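Local coordinates for DNA helicase uvsW (Enterobacteria phage T4, PDB 1RIF), which couples ATP hydrolysis to 3'-5' unwinding of duplex DNA and drives branch migration of Holliday junctions during phage recombination and repair, at residues I15-S20 with Y56-P61; D27-E32 with G66-F71. The protein carries 1 engineered substitution. All coordinates share one frame; numbering follows the deposited sequence.

Contact 1: I15-S20 with Y56-P61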
ATOM      1  N   ILE A  15     -11.123   4.492 -16.208  1.00 27.25           N
ATOM      2  CA  ILE A  15     -11.508   5.799 -16.724  1.00 27.44           C
ATOM      3  C   ILE A  15     -12.215   5.730 -18.077  1.00 29.12           C
ATOM      4  O   ILE A  15     -11.751   5.063 -18.999  1.00 29.72           O
ATOM      5  CB  ILE A  15     -10.290   6.718 -16.859  1.00 26.13           C
ATOM      6  CG1 ILE A  15      -9.507   6.739 -15.541  1.00 25.62           C
ATOM      7  CG2 ILE A  15     -10.751   8.125 -17.244  1.00 26.64           C
ATOM      8  CD1 ILE A  15      -8.275   7.617 -15.559  1.00 23.47           C
ATOM      9  N   ASP A  16     -13.343   6.428 -18.171  1.00 31.89           N
ATOM     10  CA  ASP A  16     -14.158   6.500 -19.382  1.00 34.13           C
ATOM     11  C   ASP A  16     -14.047   7.902 -19.933  1.00 34.44           C
ATOM     12  O   ASP A  16     -14.326   8.866 -19.232  1.00 34.57           O
ATOM     13  CB  ASP A  16     -15.621   6.214 -19.054  1.00 36.58           C
ATOM     14  CG  ASP A  16     -15.905   4.735 -18.902  1.00 40.55           C
ATOM     15  OD1 ASP A  16     -15.084   4.022 -18.282  1.00 41.69           O
ATOM     16  OD2 ASP A  16     -16.964   4.289 -19.398  1.00 43.41           O
ATOM     17  N   CYS A  17     -13.643   8.021 -21.191  1.00 36.72           N
ATOM     18  CA  CYS A  17     -13.483   9.329 -21.815  1.00 39.15           C
ATOM     19  C   CYS A  17     -13.252   9.168 -23.311  1.00 40.53           C
ATOM     20  O   CYS A  17     -13.297   8.059 -23.842  1.00 41.65           O
ATOM     21  CB  CYS A  17     -12.287  10.050 -21.203  1.00 38.53           C
ATOM     22  SG  CYS A  17     -10.732   9.174 -21.495  1.00 39.42           S
ATOM     23  N   GLU A  18     -13.003  10.282 -23.989  1.00 42.50           N
ATOM     24  CA  GLU A  18     -12.749  10.249 -25.425  1.00 44.09           C
ATOM     25  C   GLU A  18     -11.385   9.623 -25.690  1.00 44.12           C
ATOM     26  O   GLU A  18     -10.629   9.336 -24.755  1.00 43.99           O
ATOM     27  CB  GLU A  18     -12.778  11.662 -26.014  1.00 45.38           C
ATOM     28  CG  GLU A  18     -13.995  11.947 -26.879  1.00 48.63           C
ATOM     29  CD  GLU A  18     -15.301  11.887 -26.103  1.00 49.31           C
ATOM     30  OE1 GLU A  18     -15.490  12.713 -25.180  1.00 51.47           O
ATOM     31  OE2 GLU A  18     -16.139  11.015 -26.420  1.00 49.68           O
ATOM     32  N   GLU A  19     -11.075   9.408 -26.964  1.00 42.98           N
ATOM     33  CA  GLU A  19      -9.797   8.824 -27.331  1.00 42.73           C
ATOM     34  C   GLU A  19      -8.753   9.923 -27.255  1.00 40.88           C
ATOM     35  O   GLU A  19      -7.573   9.665 -27.044  1.00 41.24           O
ATOM     36  CB  GLU A  19      -9.862   8.250 -28.747  1.00 45.19           C
ATOM     37  CG  GLU A  19      -8.639   7.428 -29.163  1.00 48.97           C
ATOM     38  CD  GLU A  19      -8.446   6.171 -28.315  1.00 51.66           C
ATOM     39  OE1 GLU A  19      -7.594   5.330 -28.688  1.00 52.16           O
ATOM     40  OE2 GLU A  19      -9.139   6.026 -27.279  1.00 52.26           O
ATOM     41  N   SER A  20      -9.206  11.159 -27.418  1.00 39.98           N
ATOM     42  CA  SER A  20      -8.317  12.310 -27.372  1.00 38.59           C
ATOM     43  C   SER A  20      -7.867  12.611 -25.948  1.00 38.28           C
ATOM     44  O   SER A  20      -6.683  12.852 -25.697  1.00 38.51           O
ATOM     45  CB  SER A  20      -9.026  13.538 -27.937  1.00 38.74           C
ATOM     46  OG  SER A  20     -10.151  13.868 -27.139  1.00 39.41           O
ATOM     47  N   TYR A  56      -3.663   0.938 -21.655  1.00 26.73           N
ATOM     48  CA  TYR A  56      -4.662   1.074 -22.709  1.00 28.55           C
ATOM     49  C   TYR A  56      -6.004   0.489 -22.291  1.00 29.05           C
ATOM     50  O   TYR A  56      -7.006   0.659 -22.984  1.00 30.50           O
ATOM     51  CB  TYR A  56      -4.175   0.415 -24.000  1.00 28.45           C
ATOM     52  CG  TYR A  56      -3.079   1.193 -24.684  1.00 26.69           C
ATOM     53  CD1 TYR A  56      -1.752   0.773 -24.616  1.00 26.28           C
ATOM     54  CD2 TYR A  56      -3.370   2.359 -25.392  1.00 26.47           C
ATOM     55  CE1 TYR A  56      -0.740   1.492 -25.243  1.00 27.29           C
ATOM     56  CE2 TYR A  56      -2.367   3.087 -26.021  1.00 27.28           C
ATOM     57  CZ  TYR A  56      -1.055   2.646 -25.943  1.00 25.61           C
ATOM     58  OH  TYR A  56      -0.064   3.349 -26.580  1.00 27.10           O
ATOM     59  N   ASN A  57      -6.020  -0.202 -21.157  1.00 30.34           N
ATOM     60  CA  ASN A  57      -7.258  -0.765 -20.635  1.00 30.05           C
ATOM     61  C   ASN A  57      -7.966   0.341 -19.861  1.00 28.92           C
ATOM     62  O   ASN A  57      -9.005   0.114 -19.246  1.00 30.16           O
ATOM     63  CB  ASN A  57      -6.967  -1.941 -19.705  1.00 34.04           C
ATOM     64  CG  ASN A  57      -6.489  -3.169 -20.452  1.00 38.31           C
ATOM     65  OD1 ASN A  57      -7.271  -3.848 -21.119  1.00 39.71           O
ATOM     66  ND2 ASN A  57      -5.192  -3.459 -20.349  1.00 41.37           N
ATOM     67  N   ARG A  58      -7.393   1.541 -19.908  1.00 27.20           N
ATOM     68  CA  ARG A  58      -7.939   2.703 -19.220  1.00 26.40           C
ATOM     69  C   ARG A  58      -8.038   2.466 -17.705  1.00 24.72           C
ATOM     70  O   ARG A  58      -8.943   2.971 -17.041  1.00 22.09           O
ATOM     71  CB  ARG A  58      -9.308   3.072 -19.809  1.00 27.96           C
ATOM     72  CG  ARG A  58      -9.259   3.513 -21.278  1.00 30.38           C
ATOM     73  CD  ARG A  58     -10.665   3.802 -21.827  1.00 32.32           C
ATOM     74  NE  ARG A  58     -10.940   5.222 -22.102  1.00 32.03           N
ATOM     75  CZ  ARG A  58     -10.603   5.864 -23.224  1.00 30.05           C
ATOM     76  NH1 ARG A  58      -9.968   5.223 -24.193  1.00 31.32           N
ATOM     77  NH2 ARG A  58     -10.920   7.141 -23.387  1.00 23.03           N
ATOM     78  N   LEU A  59      -7.095   1.692 -17.173  1.00 22.95           N
ATOM     79  CA  LEU A  59      -7.043   1.398 -15.746  1.00 22.37           C
ATOM     80  C   LEU A  59      -5.927   2.228 -15.136  1.00 23.62           C
ATOM     81  O   LEU A  59      -4.831   2.307 -15.687  1.00 25.54           O
ATOM     82  CB  LEU A  59      -6.765  -0.081 -15.503  1.00 20.86           C
ATOM     83  CG  LEU A  59      -7.844  -1.068 -15.941  1.00 21.19           C
ATOM     84  CD1 LEU A  59      -7.388  -2.482 -15.655  1.00 21.19           C
ATOM     85  CD2 LEU A  59      -9.142  -0.777 -15.210  1.00 23.16           C
ATOM     86  N   LEU A  60      -6.210   2.847 -13.997  1.00 23.32           N
ATOM     87  CA  LEU A  60      -5.233   3.682 -13.309  1.00 23.39           C
ATOM     88  C   LEU A  60      -5.058   3.209 -11.864  1.00 24.08           C
ATOM     89  O   LEU A  60      -6.039   2.919 -11.176  1.00 24.07           O
ATOM     90  CB  LEU A  60      -5.712   5.128 -13.307  1.00 21.21           C
ATOM     91  CG  LEU A  60      -4.815   6.125 -12.585  1.00 19.90           C
ATOM     92  CD1 LEU A  60      -3.720   6.599 -13.522  1.00 18.53           C
ATOM     93  CD2 LEU A  60      -5.650   7.289 -12.106  1.00 18.07           C
ATOM     94  N   PRO A  61      -3.808   3.103 -11.386  1.00 24.32           N
ATOM     95  CA  PRO A  61      -3.702   2.655  -9.997  1.00 24.14           C
ATOM     96  C   PRO A  61      -4.556   3.528  -9.065  1.00 23.48           C
ATOM     97  O   PRO A  61      -4.534   4.761  -9.145  1.00 20.92           O
ATOM     98  CB  PRO A  61      -2.192   2.714  -9.711  1.00 23.34           C
ATOM     99  CG  PRO A  61      -1.602   3.472 -10.860  1.00 25.13           C
ATOM    100  CD  PRO A  61      -2.487   3.166 -12.025  1.00 24.03           C
TER

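Contact 2: D27-E32 with G66-F71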
ATOM      1  N   ASP A  27      -0.310  10.449 -21.212  1.00 23.03           N
ATOM      2  CA  ASP A  27       0.966  11.155 -21.166  1.00 24.14           C
ATOM      3  C   ASP A  27       1.121  11.792 -19.794  1.00 23.17           C
ATOM      4  O   ASP A  27       2.222  11.853 -19.243  1.00 22.98           O
ATOM      5  CB  ASP A  27       1.039  12.246 -22.243  1.00 25.28           C
ATOM      6  CG  ASP A  27       1.098  11.674 -23.651  1.00 27.61           C
ATOM      7  OD1 ASP A  27       1.498  10.495 -23.796  1.00 28.55           O
ATOM      8  OD2 ASP A  27       0.758  12.404 -24.612  1.00 29.34           O
ATOM      9  N   PHE A  28       0.004  12.259 -19.254  1.00 23.09           N
ATOM     10  CA  PHE A  28      -0.024  12.897 -17.942  1.00 23.77           C
ATOM     11  C   PHE A  28       0.485  11.921 -16.877  1.00 22.62           C
ATOM     12  O   PHE A  28       1.374  12.252 -16.098  1.00 23.23           O
ATOM     13  CB  PHE A  28      -1.460  13.346 -17.616  1.00 25.14           C
ATOM     14  CG  PHE A  28      -1.602  14.042 -16.281  1.00 27.96           C
ATOM     15  CD1 PHE A  28      -1.044  15.297 -16.067  1.00 28.33           C
ATOM     16  CD2 PHE A  28      -2.289  13.433 -15.233  1.00 28.95           C
ATOM     17  CE1 PHE A  28      -1.166  15.939 -14.830  1.00 28.55           C
ATOM     18  CE2 PHE A  28      -2.418  14.068 -13.989  1.00 29.21           C
ATOM     19  CZ  PHE A  28      -1.854  15.321 -13.790  1.00 28.57           C
ATOM     20  N   PHE A  29      -0.069  10.714 -16.866  1.00 22.95           N
ATOM     21  CA  PHE A  29       0.322   9.704 -15.891  1.00 22.15           C
ATOM     22  C   PHE A  29       1.471   8.807 -16.349  1.00 22.55           C
ATOM     23  O   PHE A  29       1.398   7.588 -16.249  1.00 21.81           O
ATOM     24  CB  PHE A  29      -0.890   8.851 -15.510  1.00 23.05           C
ATOM     25  CG  PHE A  29      -1.894   9.583 -14.669  1.00 25.07           C
ATOM     26  CD1 PHE A  29      -3.128   9.966 -15.199  1.00 26.10           C
ATOM     27  CD2 PHE A  29      -1.597   9.912 -13.342  1.00 24.76           C
ATOM     28  CE1 PHE A  29      -4.054  10.672 -14.414  1.00 26.15           C
ATOM     29  CE2 PHE A  29      -2.512  10.616 -12.549  1.00 23.46           C
ATOM     30  CZ  PHE A  29      -3.742  10.996 -13.084  1.00 25.28           C
ATOM     31  N   SER A  30       2.534   9.420 -16.848  1.00 20.77           N
ATOM     32  CA  SER A  30       3.699   8.676 -17.299  1.00 21.60           C
ATOM     33  C   SER A  30       4.947   9.408 -16.832  1.00 22.57           C
ATOM     34  O   SER A  30       4.892  10.577 -16.440  1.00 22.41           O
ATOM     35  CB  SER A  30       3.736   8.580 -18.824  1.00 21.15           C
ATOM     36  OG  SER A  30       4.330   9.743 -19.382  1.00 23.15           O
ATOM     37  N   PHE A  31       6.073   8.710 -16.862  1.00 22.25           N
ATOM     38  CA  PHE A  31       7.331   9.306 -16.476  1.00 21.25           C
ATOM     39  C   PHE A  31       8.457   8.550 -17.143  1.00 21.81           C
ATOM     40  O   PHE A  31       8.297   7.411 -17.573  1.00 20.41           O
ATOM     41  CB  PHE A  31       7.494   9.327 -14.947  1.00 22.54           C
ATOM     42  CG  PHE A  31       7.511   7.967 -14.302  1.00 23.58           C
ATOM     43  CD1 PHE A  31       8.697   7.250 -14.191  1.00 24.00           C
ATOM     44  CD2 PHE A  31       6.335   7.408 -13.795  1.00 23.53           C
ATOM     45  CE1 PHE A  31       8.714   5.992 -13.582  1.00 23.88           C
ATOM     46  CE2 PHE A  31       6.340   6.156 -13.188  1.00 21.34           C
ATOM     47  CZ  PHE A  31       7.529   5.447 -13.081  1.00 22.30           C
ATOM     48  N   GLU A  32       9.596   9.211 -17.242  1.00 22.36           N
ATOM     49  CA  GLU A  32      10.775   8.649 -17.863  1.00 22.15           C
ATOM     50  C   GLU A  32      11.384   7.602 -16.940  1.00 22.94           C
ATOM     51  O   GLU A  32      11.617   7.873 -15.765  1.00 23.05           O
ATOM     52  CB  GLU A  32      11.766   9.778 -18.086  1.00 25.15           C
ATOM     53  CG  GLU A  32      12.737   9.587 -19.203  1.00 29.29           C
ATOM     54  CD  GLU A  32      13.667  10.776 -19.322  1.00 32.64           C
ATOM     55  OE1 GLU A  32      14.658  10.837 -18.555  1.00 31.86           O
ATOM     56  OE2 GLU A  32      13.386  11.656 -20.168  1.00 33.61           O
ATOM     57  N   GLY A  66      -6.782  10.934  -6.856  1.00 28.42           N
ATOM     58  CA  GLY A  66      -6.733  12.325  -6.446  1.00 30.25           C
ATOM     59  C   GLY A  66      -6.009  13.268  -7.387  1.00 31.53           C
ATOM     60  O   GLY A  66      -6.332  14.458  -7.449  1.00 31.95           O
ATOM     61  N   GLN A  67      -5.030  12.738  -8.113  1.00 32.60           N
ATOM     62  CA  GLN A  67      -4.233  13.519  -9.059  1.00 32.53           C
ATOM     63  C   GLN A  67      -4.988  13.880 -10.335  1.00 30.98           C
ATOM     64  O   GLN A  67      -4.591  14.796 -11.048  1.00 30.79           O
ATOM     65  CB  GLN A  67      -2.992  12.729  -9.453  1.00 35.92           C
ATOM     66  CG  GLN A  67      -2.176  12.252  -8.283  1.00 40.32           C
ATOM     67  CD  GLN A  67      -1.364  13.360  -7.668  1.00 43.95           C
ATOM     68  OE1 GLN A  67      -1.911  14.365  -7.203  1.00 45.61           O
ATOM     69  NE2 GLN A  67      -0.045  13.191  -7.666  1.00 45.14           N
ATOM     70  N   ILE A  68      -6.062  13.154 -10.630  1.00 30.18           N
ATOM     71  CA  ILE A  68      -6.826  13.417 -11.839  1.00 29.77           C
ATOM     72  C   ILE A  68      -7.447  14.810 -11.799  1.00 30.46           C
ATOM     73  O   ILE A  68      -7.733  15.399 -12.841  1.00 30.02           O
ATOM     74  CB  ILE A  68      -7.936  12.359 -12.048  1.00 30.03           C
ATOM     75  CG1 ILE A  68      -7.317  10.969 -12.176  1.00 29.16           C
ATOM     76  CG2 ILE A  68      -8.705  12.652 -13.330  1.00 30.61           C
ATOM     77  CD1 ILE A  68      -8.342   9.854 -12.242  1.00 29.41           C
ATOM     78  N   LYS A  69      -7.644  15.342 -10.596  1.00 30.87           N
ATOM     79  CA  LYS A  69      -8.222  16.673 -10.455  1.00 32.01           C
ATOM     80  C   LYS A  69      -7.250  17.725 -10.997  1.00 31.55           C
ATOM     81  O   LYS A  69      -7.671  18.753 -11.516  1.00 29.76           O
ATOM     82  CB  LYS A  69      -8.558  16.960  -8.987  1.00 33.12           C
ATOM     83  CG  LYS A  69      -9.322  18.264  -8.782  1.00 36.59           C
ATOM     84  CD  LYS A  69     -10.671  18.250  -9.504  1.00 38.09           C
ATOM     85  CE  LYS A  69     -11.237  19.657  -9.682  1.00 39.03           C
ATOM     86  NZ  LYS A  69     -11.288  20.408  -8.398  1.00 38.62           N
ATOM     87  N   LYS A  70      -5.950  17.458 -10.873  1.00 34.00           N
ATOM     88  CA  LYS A  70      -4.921  18.367 -11.381  1.00 35.41           C
ATOM     89  C   LYS A  70      -5.135  18.445 -12.887  1.00 37.36           C
ATOM     90  O   LYS A  70      -5.158  19.522 -13.484  1.00 38.05           O
ATOM     91  CB  LYS A  70      -3.523  17.801 -11.139  1.00 37.37           C
ATOM     92  CG  LYS A  70      -3.299  17.171  -9.775  1.00 41.71           C
ATOM     93  CD  LYS A  70      -2.953  18.200  -8.707  1.00 43.74           C
ATOM     94  CE  LYS A  70      -2.541  17.509  -7.404  1.00 44.11           C
ATOM     95  NZ  LYS A  70      -1.974  18.460  -6.401  1.00 44.47           N
ATOM     96  N   PHE A  71      -5.283  17.269 -13.489  1.00 37.96           N
ATOM     97  CA  PHE A  71      -5.495  17.119 -14.922  1.00 38.52           C
ATOM     98  C   PHE A  71      -6.708  17.920 -15.388  1.00 39.98           C
ATOM     99  O   PHE A  71      -6.572  18.901 -16.114  1.00 40.50           O
ATOM    100  CB  PHE A  71      -5.702  15.637 -15.253  1.00 37.54           C
ATOM    101  CG  PHE A  71      -5.915  15.363 -16.711  1.00 37.08           C
ATOM    102  CD1 PHE A  71      -4.837  15.301 -17.586  1.00 36.46           C
ATOM    103  CD2 PHE A  71      -7.201  15.181 -17.215  1.00 36.36           C
ATOM    104  CE1 PHE A  71      -5.039  15.062 -18.941  1.00 36.55           C
ATOM    105  CE2 PHE A  71      -7.409  14.943 -18.567  1.00 35.29           C
ATOM    106  CZ  PHE A  71      -6.329  14.883 -19.430  1.00 35.60           C
TER

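Contact 1: I15-S20 with Y56-P61
This is an antiparallel strand contact extended by one long arginine side chain. It sits in the N-terminal domain, where the edge strand 59-61 lies beside strand 12-16 and the chain then turns into helix 19-28. Ile15 N donates to Arg58 O at 2.8 Å. The bond is straight, 167° at the hydrogen, and meets the oxygen nearly along the C=O axis. Further along the same ladder, Leu60 pairs through its backbone with Val13.

The Arg58 side chain carries most of the contact. CG stands anti to the carbonyl carbon. The chain runs extended past chi2 and bends at chi3, which brings the guanidinium to the start of helix 19-28. On the way it passes Ile15 O, which lies at the guanidinium edge and takes a weak bond from Arg58 NE at 3.2 Å. Arg58 NH2 donates to Glu18 O, the carbonyl of the N-cap residue, at 2.6 Å, although the place of NH2 is less sure because it is crowded in the model. Arg58 NH1 forms a salt bridge with Glu19 OE2 at 3.3 Å. The carboxylate and guanidinium are nearly coplanar, 17° apart, and OE2 lies in the guanidinium plane, met nearly along its own C-O axis. The bend of Glu19 at chi2 helps bring OE2 there.

Between the two segments, Ile15 CD1 rests on Leu60 CB at 4.2 Å. Both side chains are buried. Phe22 of helix 19-28 also touches Arg58 and Cys17. The grouped acceptors and the Glu19 charge would probably favour the charged guanidinium. The arrangement is that of an antiparallel beta ladder running into a strand-to-helix turn, here in the alpha/beta N-terminal domain of UvsW.

Contact 2: D27-E32 with G66-F71
Asp27 lies near the end of helix 19-28 and makes no direct contact with 66-71. Its carboxylate pairs with Arg52, and its carbonyl accepts from Ser30 OG.

Phe28 comes next and does most of the touching. Its CG is anti to the backbone N (chi1 -179°), which sends the ring toward helix 68-74. Phe71 covers one face of this ring, with Phe71 CD1 3.7 Å from Phe28 CG. Phe71 CB makes a CH-pi contact, 4.1 Å from the centroid of the Phe28 ring and close to its normal. The two rings cross obliquely, with planes 58° apart. At the edge of the Phe28 ring, CE2 lies 3.7 Å from Gln67 O. That carbonyl already accepts a bond from Lys70 N. Lys70 CB adds a contact at Phe28 CZ, while the lysine end leads away.

Phe29 leaves the helix as the centre of an inverse gamma turn. Its CG is anti to the carbonyl carbon, and the end of its ring approaches Gln67 and Ile68. Gln67 CB meets the ring edge, 3.8 Å from Phe29 CE2. Ile68 CG1 lies 3.7 Å from Phe29 CZ, and the two side chains cross at about a right angle. Phe28 also lies over one face of the Phe29 ring.

Ser30 N closes the turn weakly onto Phe28 O, while Ser30 OG donates to Asp27 O at 3.0 Å from above the carbonyl plane. Arg50 also bonds to that hydroxyl. Ser30 begins strand 30-32, which pairs antiparallel with 50-52.

Rings and aliphatic carbons make most of this contact, with one carbonyl at a ring edge. It holds by shape and apolar burial, without polar bonds between the two segments.

In the fold
Contacts 1 and 2 lie about 12 Å apart, centre to centre, and share helix 19-28, whose start belongs to contact 1 and whose end belongs to contact 2. Their segments alternate along the chain. Leu60 joins them: its CD1 lies 3.7 Å from Phe29 CG, and its CD2 lies 3.7 Å from Ile68 CD1. Ile15 CD1 also reaches Ile68 CD1 at 4.0 Å. Both contacts lie away from the predicted ATP site and DEAH box, but Phe29 touches Met270 of helix 269-276. Bound ions lie nearer contact 2: the Gln67 side chain is about 3 Å from a magnesium ion, and that of Ile68 about 4 Å from a gold ion.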